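Pectate lyase (Paenibacillus sp. 0602, PDB 5GT5) cleaves polygalacturonate by elimination and probably also attacks partly methylated pectin from within the chain, with calcium as the likely cofactor. Local coordinates at residues Asn289-Ala294 against Ser417-Arg422; Val336-Ile341 against Val366-Tyr371. The protein carries 1 engineered substitution. All coordinates share one frame; numbering follows the deposited sequence.

Contact 1: residues Asn289-Ala294 against Ser417-Arg422; sequences NIIMDA and STLNAR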
ATOM      1  N   ASN A 289      13.507 -11.575 -17.282  1.00  7.55           N
ATOM      2  CA  ASN A 289      12.938 -12.067 -18.538  1.00  5.76           C
ATOM      3  C   ASN A 289      12.405 -10.924 -19.387  1.00  5.72           C
ATOM      4  O   ASN A 289      11.290 -10.997 -19.908  1.00  8.17           O
ATOM      5  CB  ASN A 289      11.808 -13.080 -18.290  1.00  7.52           C
ATOM      6  CG  ASN A 289      12.291 -14.425 -17.712  1.00  9.05           C
ATOM      7  OD1 ASN A 289      11.498 -15.117 -17.071  1.00 10.83           O
ATOM      8  ND2 ASN A 289      13.545 -14.807 -17.958  1.00  9.03           N
ATOM      9  N   ILE A 290      13.208  -9.867 -19.523  1.00  7.09           N
ATOM     10  CA  ILE A 290      12.870  -8.798 -20.479  1.00  6.43           C
ATOM     11  C   ILE A 290      13.812  -8.846 -21.660  1.00  6.73           C
ATOM     12  O   ILE A 290      14.865  -9.494 -21.584  1.00  7.01           O
ATOM     13  CB  ILE A 290      12.845  -7.367 -19.847  1.00  5.58           C
ATOM     14  CG1 ILE A 290      14.238  -6.910 -19.375  1.00  7.11           C
ATOM     15  CG2 ILE A 290      11.799  -7.329 -18.692  1.00  8.04           C
ATOM     16  CD1 ILE A 290      14.309  -5.389 -19.135  1.00  8.40           C
ATOM     17  N   ILE A 291      13.428  -8.187 -22.752  1.00  6.16           N
ATOM     18  CA  ILE A 291      14.254  -8.062 -23.953  1.00  6.95           C
ATOM     19  C   ILE A 291      14.466  -6.590 -24.241  1.00  7.81           C
ATOM     20  O   ILE A 291      13.487  -5.827 -24.288  1.00  7.63           O
ATOM     21  CB  ILE A 291      13.572  -8.701 -25.162  1.00  7.11           C
ATOM     22  CG1 ILE A 291      13.388 -10.198 -24.909  1.00  9.73           C
ATOM     23  CG2 ILE A 291      14.397  -8.482 -26.436  1.00  8.90           C
ATOM     24  CD1 ILE A 291      12.639 -10.891 -26.018  1.00 13.56           C
ATOM     25  N   MET A 292      15.729  -6.169 -24.391  1.00  5.93           N
ATOM     26  CA  MET A 292      16.020  -4.828 -24.893  1.00  6.78           C
ATOM     27  C   MET A 292      16.660  -5.066 -26.245  1.00  7.09           C
ATOM     28  O   MET A 292      17.813  -5.489 -26.304  1.00  9.07           O
ATOM     29  CB  MET A 292      17.028  -4.086 -24.012  1.00  8.37           C
ATOM     30  CG  MET A 292      16.677  -4.010 -22.518  1.00  5.71           C
ATOM     31  SD  MET A 292      18.071  -3.199 -21.674  1.00  8.27           S
ATOM     32  CE  MET A 292      17.762  -3.661 -19.973  1.00  9.80           C
ATOM     33  N   ASP A 293      15.926  -4.846 -27.323  1.00  7.58           N
ATOM     34  CA  ASP A 293      16.410  -5.108 -28.679  1.00  7.42           C
ATOM     35  C   ASP A 293      16.405  -3.806 -29.447  1.00  6.18           C
ATOM     36  O   ASP A 293      15.343  -3.355 -29.922  1.00  8.14           O
ATOM     37  CB  ASP A 293      15.513  -6.137 -29.363  1.00  7.77           C
ATOM     38  CG  ASP A 293      16.022  -6.541 -30.709  1.00 10.44           C
ATOM     39  OD1 ASP A 293      16.823  -5.812 -31.308  1.00  9.72           O
ATOM     40  OD2 ASP A 293      15.614  -7.615 -31.183  1.00 17.83           O
ATOM     41  N   ALA A 294      17.586  -3.214 -29.597  1.00  6.16           N
ATOM     42  CA  ALA A 294      17.747  -1.903 -30.235  1.00  7.46           C
ATOM     43  C   ALA A 294      18.385  -2.062 -31.624  1.00  6.66           C
ATOM     44  O   ALA A 294      19.046  -1.149 -32.110  1.00  8.11           O
ATOM     45  CB  ALA A 294      18.616  -0.964 -29.345  1.00  8.34           C
ATOM     46  N   SER A 417      17.506 -18.044 -23.249  1.00 11.80           N
ATOM     47  CA  SER A 417      17.781 -18.515 -24.620  1.00 12.90           C
ATOM     48  C   SER A 417      16.543 -18.732 -25.475  1.00 16.05           C
ATOM     49  O   SER A 417      16.639 -18.725 -26.704  1.00 17.40           O
ATOM     50  CB  SER A 417      18.619 -19.807 -24.634  1.00 14.57           C
ATOM     51  OG  SER A 417      17.895 -20.887 -24.069  1.00 20.56           O
ATOM     52  N   THR A 418      15.392 -18.877 -24.841  1.00 14.64           N
ATOM     53  CA  THR A 418      14.154 -19.081 -25.601  1.00 14.99           C
ATOM     54  C   THR A 418      13.191 -17.914 -25.420  1.00 17.80           C
ATOM     55  O   THR A 418      12.030 -17.959 -25.835  1.00 15.42           O
ATOM     56  CB  THR A 418      13.508 -20.413 -25.200  1.00 19.23           C
ATOM     57  OG1 THR A 418      13.335 -20.463 -23.780  1.00 19.66           O
ATOM     58  CG2 THR A 418      14.377 -21.590 -25.656  1.00 27.56           C
ATOM     59  N   LEU A 419      13.687 -16.850 -24.801  1.00 11.49           N
ATOM     60  CA  LEU A 419      12.813 -15.740 -24.412  1.00  8.90           C
ATOM     61  C   LEU A 419      12.346 -14.919 -25.609  1.00 10.51           C
ATOM     62  O   LEU A 419      11.192 -14.501 -25.670  1.00 12.79           O
ATOM     63  CB  LEU A 419      13.569 -14.842 -23.428  1.00 12.66           C
ATOM     64  CG  LEU A 419      12.742 -13.723 -22.785  1.00 10.96           C
ATOM     65  CD1 LEU A 419      11.678 -14.296 -21.911  1.00 13.05           C
ATOM     66  CD2 LEU A 419      13.630 -12.808 -21.946  1.00 11.31           C
ATOM     67  N   ASN A 420      13.229 -14.681 -26.580  1.00 10.27           N
ATOM     68  CA  ASN A 420      12.800 -13.932 -27.751  1.00 12.37           C
ATOM     69  C   ASN A 420      11.690 -14.622 -28.506  1.00 13.25           C
ATOM     70  O   ASN A 420      10.704 -13.978 -28.908  1.00 14.00           O
ATOM     71  CB  ASN A 420      13.960 -13.658 -28.705  1.00 18.21           C
ATOM     72  CG  ASN A 420      13.639 -12.546 -29.676  1.00 20.08           C
ATOM     73  OD1 ASN A 420      13.779 -11.369 -29.341  1.00 20.00           O
ATOM     74  ND2 ASN A 420      13.200 -12.905 -30.882  1.00 19.35           N
ATOM     75  N   ALA A 421      11.819 -15.935 -28.677  1.00 11.61           N
ATOM     76  CA  ALA A 421      10.775 -16.705 -29.346  1.00 13.97           C
ATOM     77  C   ALA A 421       9.460 -16.634 -28.572  1.00 14.15           C
ATOM     78  O   ALA A 421       8.387 -16.452 -29.166  1.00 14.27           O
ATOM     79  CB  ALA A 421      11.207 -18.156 -29.515  1.00 15.13           C
ATOM     80  N   ARG A 422       9.531 -16.754 -27.247  1.00 10.40           N
ATOM     81  CA  ARG A 422       8.315 -16.718 -26.417  1.00 13.46           C
ATOM     82  C   ARG A 422       7.608 -15.371 -26.466  1.00 12.85           C
ATOM     83  O   ARG A 422       6.382 -15.317 -26.615  1.00 14.63           O
ATOM     84  CB  ARG A 422       8.637 -17.091 -24.964  1.00 15.12           C
ATOM     85  CG  ARG A 422       7.401 -17.011 -24.014  1.00 15.12           C
ATOM     86  CD  ARG A 422       6.406 -18.122 -24.361  1.00 17.13           C
ATOM     87  NE  ARG A 422       5.156 -18.059 -23.599  1.00 15.44           N
ATOM     88  CZ  ARG A 422       4.125 -17.298 -23.917  1.00 13.51           C
ATOM     89  NH1 ARG A 422       4.169 -16.511 -24.978  1.00 13.96           N
ATOM     90  NH2 ARG A 422       3.029 -17.340 -23.146  1.00 16.09           N
TER
HETATM   91  O   HOH W   1      13.134  -8.807 -30.410  1.00 18.58           O
HETATM   92  O   HOH W   2      16.330  -9.818 -29.369  1.00 26.60           O

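Contact 2: residues Val336-Ile341 against Val366-Tyr371; sequences VEKSVI and VADTIY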
ATOM      1  N   VAL A 336      18.763  -6.784 -13.035  1.00  9.08           N
ATOM      2  CA  VAL A 336      18.253  -7.366 -14.294  1.00  7.37           C
ATOM      3  C   VAL A 336      18.699  -8.803 -14.359  1.00  9.32           C
ATOM      4  O   VAL A 336      19.889  -9.078 -14.150  1.00  8.61           O
ATOM      5  CB  VAL A 336      18.799  -6.627 -15.508  1.00  5.95           C
ATOM      6  CG1 VAL A 336      18.304  -7.294 -16.789  1.00  8.94           C
ATOM      7  CG2 VAL A 336      18.393  -5.140 -15.455  1.00  8.32           C
ATOM      8  N   GLU A 337      17.786  -9.734 -14.611  1.00  7.95           N
ATOM      9  CA  GLU A 337      18.196 -11.131 -14.734  1.00  8.98           C
ATOM     10  C   GLU A 337      17.499 -11.892 -15.837  1.00  7.54           C
ATOM     11  O   GLU A 337      16.350 -11.598 -16.196  1.00  7.96           O
ATOM     12  CB  GLU A 337      18.109 -11.884 -13.413  1.00 15.52           C
ATOM     13  CG  GLU A 337      16.745 -12.046 -12.882  1.00 14.51           C
ATOM     14  CD  GLU A 337      16.706 -12.601 -11.448  1.00 19.08           C
ATOM     15  OE1 GLU A 337      17.622 -13.356 -11.020  1.00 17.96           O
ATOM     16  OE2 GLU A 337      15.762 -12.228 -10.730  1.00 13.85           O
ATOM     17  N   LYS A 338      18.194 -12.895 -16.362  1.00  7.88           N
ATOM     18  CA  LYS A 338      17.622 -13.830 -17.310  1.00  7.75           C
ATOM     19  C   LYS A 338      16.977 -13.080 -18.458  1.00  6.98           C
ATOM     20  O   LYS A 338      15.865 -13.368 -18.870  1.00  8.28           O
ATOM     21  CB  LYS A 338      16.621 -14.755 -16.592  1.00  9.56           C
ATOM     22  CG  LYS A 338      17.209 -15.575 -15.445  1.00 10.38           C
ATOM     23  CD  LYS A 338      17.938 -16.824 -15.933  1.00 12.95           C
ATOM     24  CE  LYS A 338      18.490 -17.627 -14.743  1.00 13.07           C
ATOM     25  NZ  LYS A 338      19.318 -18.779 -15.213  1.00 15.81           N
ATOM     26  N   SER A 339      17.692 -12.086 -18.959  1.00  6.39           N
ATOM     27  CA  SER A 339      17.159 -11.245 -20.015  1.00  7.18           C
ATOM     28  C   SER A 339      17.986 -11.372 -21.293  1.00  7.82           C
ATOM     29  O   SER A 339      18.974 -12.122 -21.323  1.00  7.58           O
ATOM     30  CB  SER A 339      17.086  -9.811 -19.514  1.00  7.64           C
ATOM     31  OG  SER A 339      16.100  -9.727 -18.476  1.00  6.54           O
ATOM     32  N   VAL A 340      17.536 -10.691 -22.348  1.00  8.36           N
ATOM     33  CA  VAL A 340      18.226 -10.636 -23.635  1.00  6.45           C
ATOM     34  C   VAL A 340      18.417  -9.174 -24.024  1.00  8.01           C
ATOM     35  O   VAL A 340      17.450  -8.396 -24.024  1.00  8.66           O
ATOM     36  CB  VAL A 340      17.369 -11.336 -24.713  1.00  7.53           C
ATOM     37  CG1 VAL A 340      18.046 -11.202 -26.071  1.00 11.77           C
ATOM     38  CG2 VAL A 340      17.131 -12.806 -24.331  1.00 10.07           C
ATOM     39  N   ILE A 341      19.656  -8.790 -24.333  1.00  6.78           N
ATOM     40  CA  ILE A 341      19.989  -7.416 -24.704  1.00  6.17           C
ATOM     41  C   ILE A 341      20.743  -7.465 -26.016  1.00  7.95           C
ATOM     42  O   ILE A 341      21.772  -8.157 -26.129  1.00 10.50           O
ATOM     43  CB  ILE A 341      20.849  -6.745 -23.610  1.00  6.83           C
ATOM     44  CG1 ILE A 341      20.039  -6.706 -22.295  1.00  7.22           C
ATOM     45  CG2 ILE A 341      21.251  -5.330 -23.998  1.00  7.93           C
ATOM     46  CD1 ILE A 341      20.796  -6.116 -21.122  1.00  8.91           C
ATOM     47  N   VAL A 366      23.518  -7.402 -13.088  1.00  9.17           N
ATOM     48  CA  VAL A 366      22.854  -8.213 -14.090  1.00  8.27           C
ATOM     49  C   VAL A 366      23.283  -9.659 -13.879  1.00  8.31           C
ATOM     50  O   VAL A 366      24.501  -9.957 -13.729  1.00  9.97           O
ATOM     51  CB  VAL A 366      23.226  -7.747 -15.506  1.00  7.82           C
ATOM     52  CG1 VAL A 366      22.463  -8.582 -16.556  1.00  9.51           C
ATOM     53  CG2 VAL A 366      22.911  -6.285 -15.659  1.00  9.60           C
ATOM     54  N   ALA A 367      22.314 -10.559 -13.916  1.00  8.35           N
ATOM     55  CA  ALA A 367      22.520 -11.997 -13.720  1.00  9.85           C
ATOM     56  C   ALA A 367      22.069 -12.763 -14.955  1.00 10.26           C
ATOM     57  O   ALA A 367      21.032 -12.459 -15.557  1.00  7.74           O
ATOM     58  CB  ALA A 367      21.745 -12.493 -12.522  1.00 11.28           C
ATOM     59  N   ASP A 368      22.862 -13.773 -15.312  1.00  9.47           N
ATOM     60  CA  ASP A 368      22.609 -14.688 -16.435  1.00  8.59           C
ATOM     61  C   ASP A 368      21.789 -14.103 -17.573  1.00  6.75           C
ATOM     62  O   ASP A 368      20.632 -14.487 -17.799  1.00 10.34           O
ATOM     63  CB  ASP A 368      21.981 -15.998 -15.934  1.00 11.21           C
ATOM     64  CG  ASP A 368      22.017 -17.100 -16.976  1.00 12.21           C
ATOM     65  OD1 ASP A 368      22.933 -17.089 -17.829  1.00 12.35           O
ATOM     66  OD2 ASP A 368      21.118 -17.968 -16.955  1.00 15.79           O
ATOM     67  N   THR A 369      22.400 -13.163 -18.284  1.00  7.16           N
ATOM     68  CA  THR A 369      21.743 -12.447 -19.367  1.00  8.53           C
ATOM     69  C   THR A 369      22.538 -12.581 -20.641  1.00  7.70           C
ATOM     70  O   THR A 369      23.771 -12.598 -20.629  1.00  8.05           O
ATOM     71  CB  THR A 369      21.570 -10.993 -18.932  1.00  6.53           C
ATOM     72  OG1 THR A 369      20.487 -10.959 -18.000  1.00  7.45           O
ATOM     73  CG2 THR A 369      21.227 -10.075 -20.057  1.00  8.59           C
ATOM     74  N   ILE A 370      21.822 -12.718 -21.746  1.00  6.99           N
ATOM     75  CA  ILE A 370      22.404 -12.809 -23.074  1.00  6.61           C
ATOM     76  C   ILE A 370      22.589 -11.419 -23.657  1.00  9.02           C
ATOM     77  O   ILE A 370      21.655 -10.614 -23.641  1.00 11.75           O
ATOM     78  CB  ILE A 370      21.491 -13.682 -23.966  1.00 10.08           C
ATOM     79  CG1 ILE A 370      21.504 -15.121 -23.426  1.00 10.31           C
ATOM     80  CG2 ILE A 370      21.925 -13.643 -25.435  1.00 12.51           C
ATOM     81  CD1 ILE A 370      20.485 -16.064 -24.134  1.00  9.99           C
ATOM     82  N   TYR A 371      23.795 -11.137 -24.148  1.00  8.24           N
ATOM     83  CA  TYR A 371      24.130  -9.833 -24.685  1.00  7.80           C
ATOM     84  C   TYR A 371      24.811  -9.973 -26.032  1.00  9.21           C
ATOM     85  O   TYR A 371      25.658 -10.865 -26.229  1.00 11.93           O
ATOM     86  CB  TYR A 371      25.052  -9.096 -23.710  1.00  8.33           C
ATOM     87  CG  TYR A 371      25.482  -7.748 -24.180  1.00  8.77           C
ATOM     88  CD1 TYR A 371      24.616  -6.653 -24.114  1.00  8.09           C
ATOM     89  CD2 TYR A 371      26.749  -7.562 -24.718  1.00  9.68           C
ATOM     90  CE1 TYR A 371      25.037  -5.386 -24.563  1.00  8.38           C
ATOM     91  CE2 TYR A 371      27.174  -6.325 -25.180  1.00  9.21           C
ATOM     92  CZ  TYR A 371      26.315  -5.235 -25.100  1.00  8.29           C
ATOM     93  OH  TYR A 371      26.755  -4.012 -25.542  1.00 10.07           O
TER

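Contact 1: residues Asn289-Ala294 against Ser417-Arg422
Leu419, on the first turn of the short helix 419-423, packs against the backbone and side chains of Asn289-Ile291 and shows how a short helix near the C-terminus can pack on a beta-helix strand with no direct hydrogen bond between segments 289-294 and 417-422. Its side chain sets off toward the strand, and CG is placed anti to the backbone N (chi1 -173°), 4.2 Å from Ile291 CG1. Beyond CG the two methyls part company. Leu419 CD1 meets Asn289 CB at 3.8 Å, whereas Leu419 CD2 presses on the peptide itself, 3.4 Å from Asn289 C, and also touches Ile290 O and Ile291 CG1. The leucine and Ile291 slide past each other in opposite directions.

Ile291 runs on to the next residue of the helix: its CD1 lies 3.5 Å from Asn420 CA and just as near Asn420 OD1, and the two side chains cross at about a right angle. Asn289 turns its carboxamide to other partners, OD1 accepting from Asp414 N; its backbone (phi/psi 51/47) bends the chain before strand 291-293, as at the sharp turns of the parallel beta-helix of polysaccharide lyase family 1.

At the exposed border two waters bridge the same pair of oxygens, each donating to both Asp293 OD2 and Asn420 OD1. With both protein oxygens acting as acceptors, donated water protons supply the link that they could not make directly, and the rest of the contact relies on apolar fit.

Contact 2: residues Val336-Ile341 against Val366-Tyr371
Ala367 O takes two hydrogen bonds, Lys338 N from the neighbouring segment at 3.0 Å and Thr369 OG1, two residues on in the same segment, at 2.9 Å. The donors come from opposite faces of the carbonyl plane, and Glu337 CA adds a CA-H...O contact. The threonine hydroxyl, having given its proton to Ala367 O, accepts Ser339 N at 3.2 Å in a nearly straight bond (164° at the hydrogen). OG1 sits beside the backbone N, anti to the carbonyl carbon (chi1 -76°), and so stands between the two segments, while CG2 rests on Ser339 O. A valine in place of Thr369 would probably leave Ser339 N without its acceptor and Ala367 O with one donor fewer.

Parallel bridges lie before and after this group of bonds: Ala367 N donates to Val336 O, then Ile370 N to Ser339 O and Ile341 N to Ile370 O. In register, the two segments are successive coils of a right-handed parallel beta-helix, the fold of this lyase family, and both turn at a residue of positive phi, Lys338 and Asp368. Asp368 and Thr369 together face Gly380 as a classic beta bulge.

The same two turn residues form a salt bridge. Chi2 (-81°) bends the Lys338 chain, bringing CD near Asp368 OD2; NZ, at the end of the extended remainder, meets the anti lone pair of Asp368 OD2 at 2.6 Å. Asp368 OD1 is paired with Arg379, so this carboxylate is shared by two cations. Further along, Ile341 CG2 touches the edge of the Tyr371 ring, near its plane, 3.6 Å from Tyr371 CD1, and the tyrosine hydroxyl is hydrogen-bonded to Val344 O.

Overall arrangement
Coil stacking, the principle that builds a beta-helix, joins the two contacts, whose centres are about 9 Å apart. Strand 291-293 of contact 1 is the neighbour of strand 340-342 of contact 2: Met292 N lies 2.8 Å from Val340 O, a probable hydrogen bond. At the turn, Asn289 ND2 approaches Lys338 O to 2.9 Å, probably bonding likewise. The C-terminal segment reaches across as well, Ser417 CA packing 3.7 Å from Ile370 CD1. Both contacts lie away from the probable catalytic arginine, Arg276: the side chain of Ile290 is about 11 Å from that of Arg276, and that of Val336 about 12 Å.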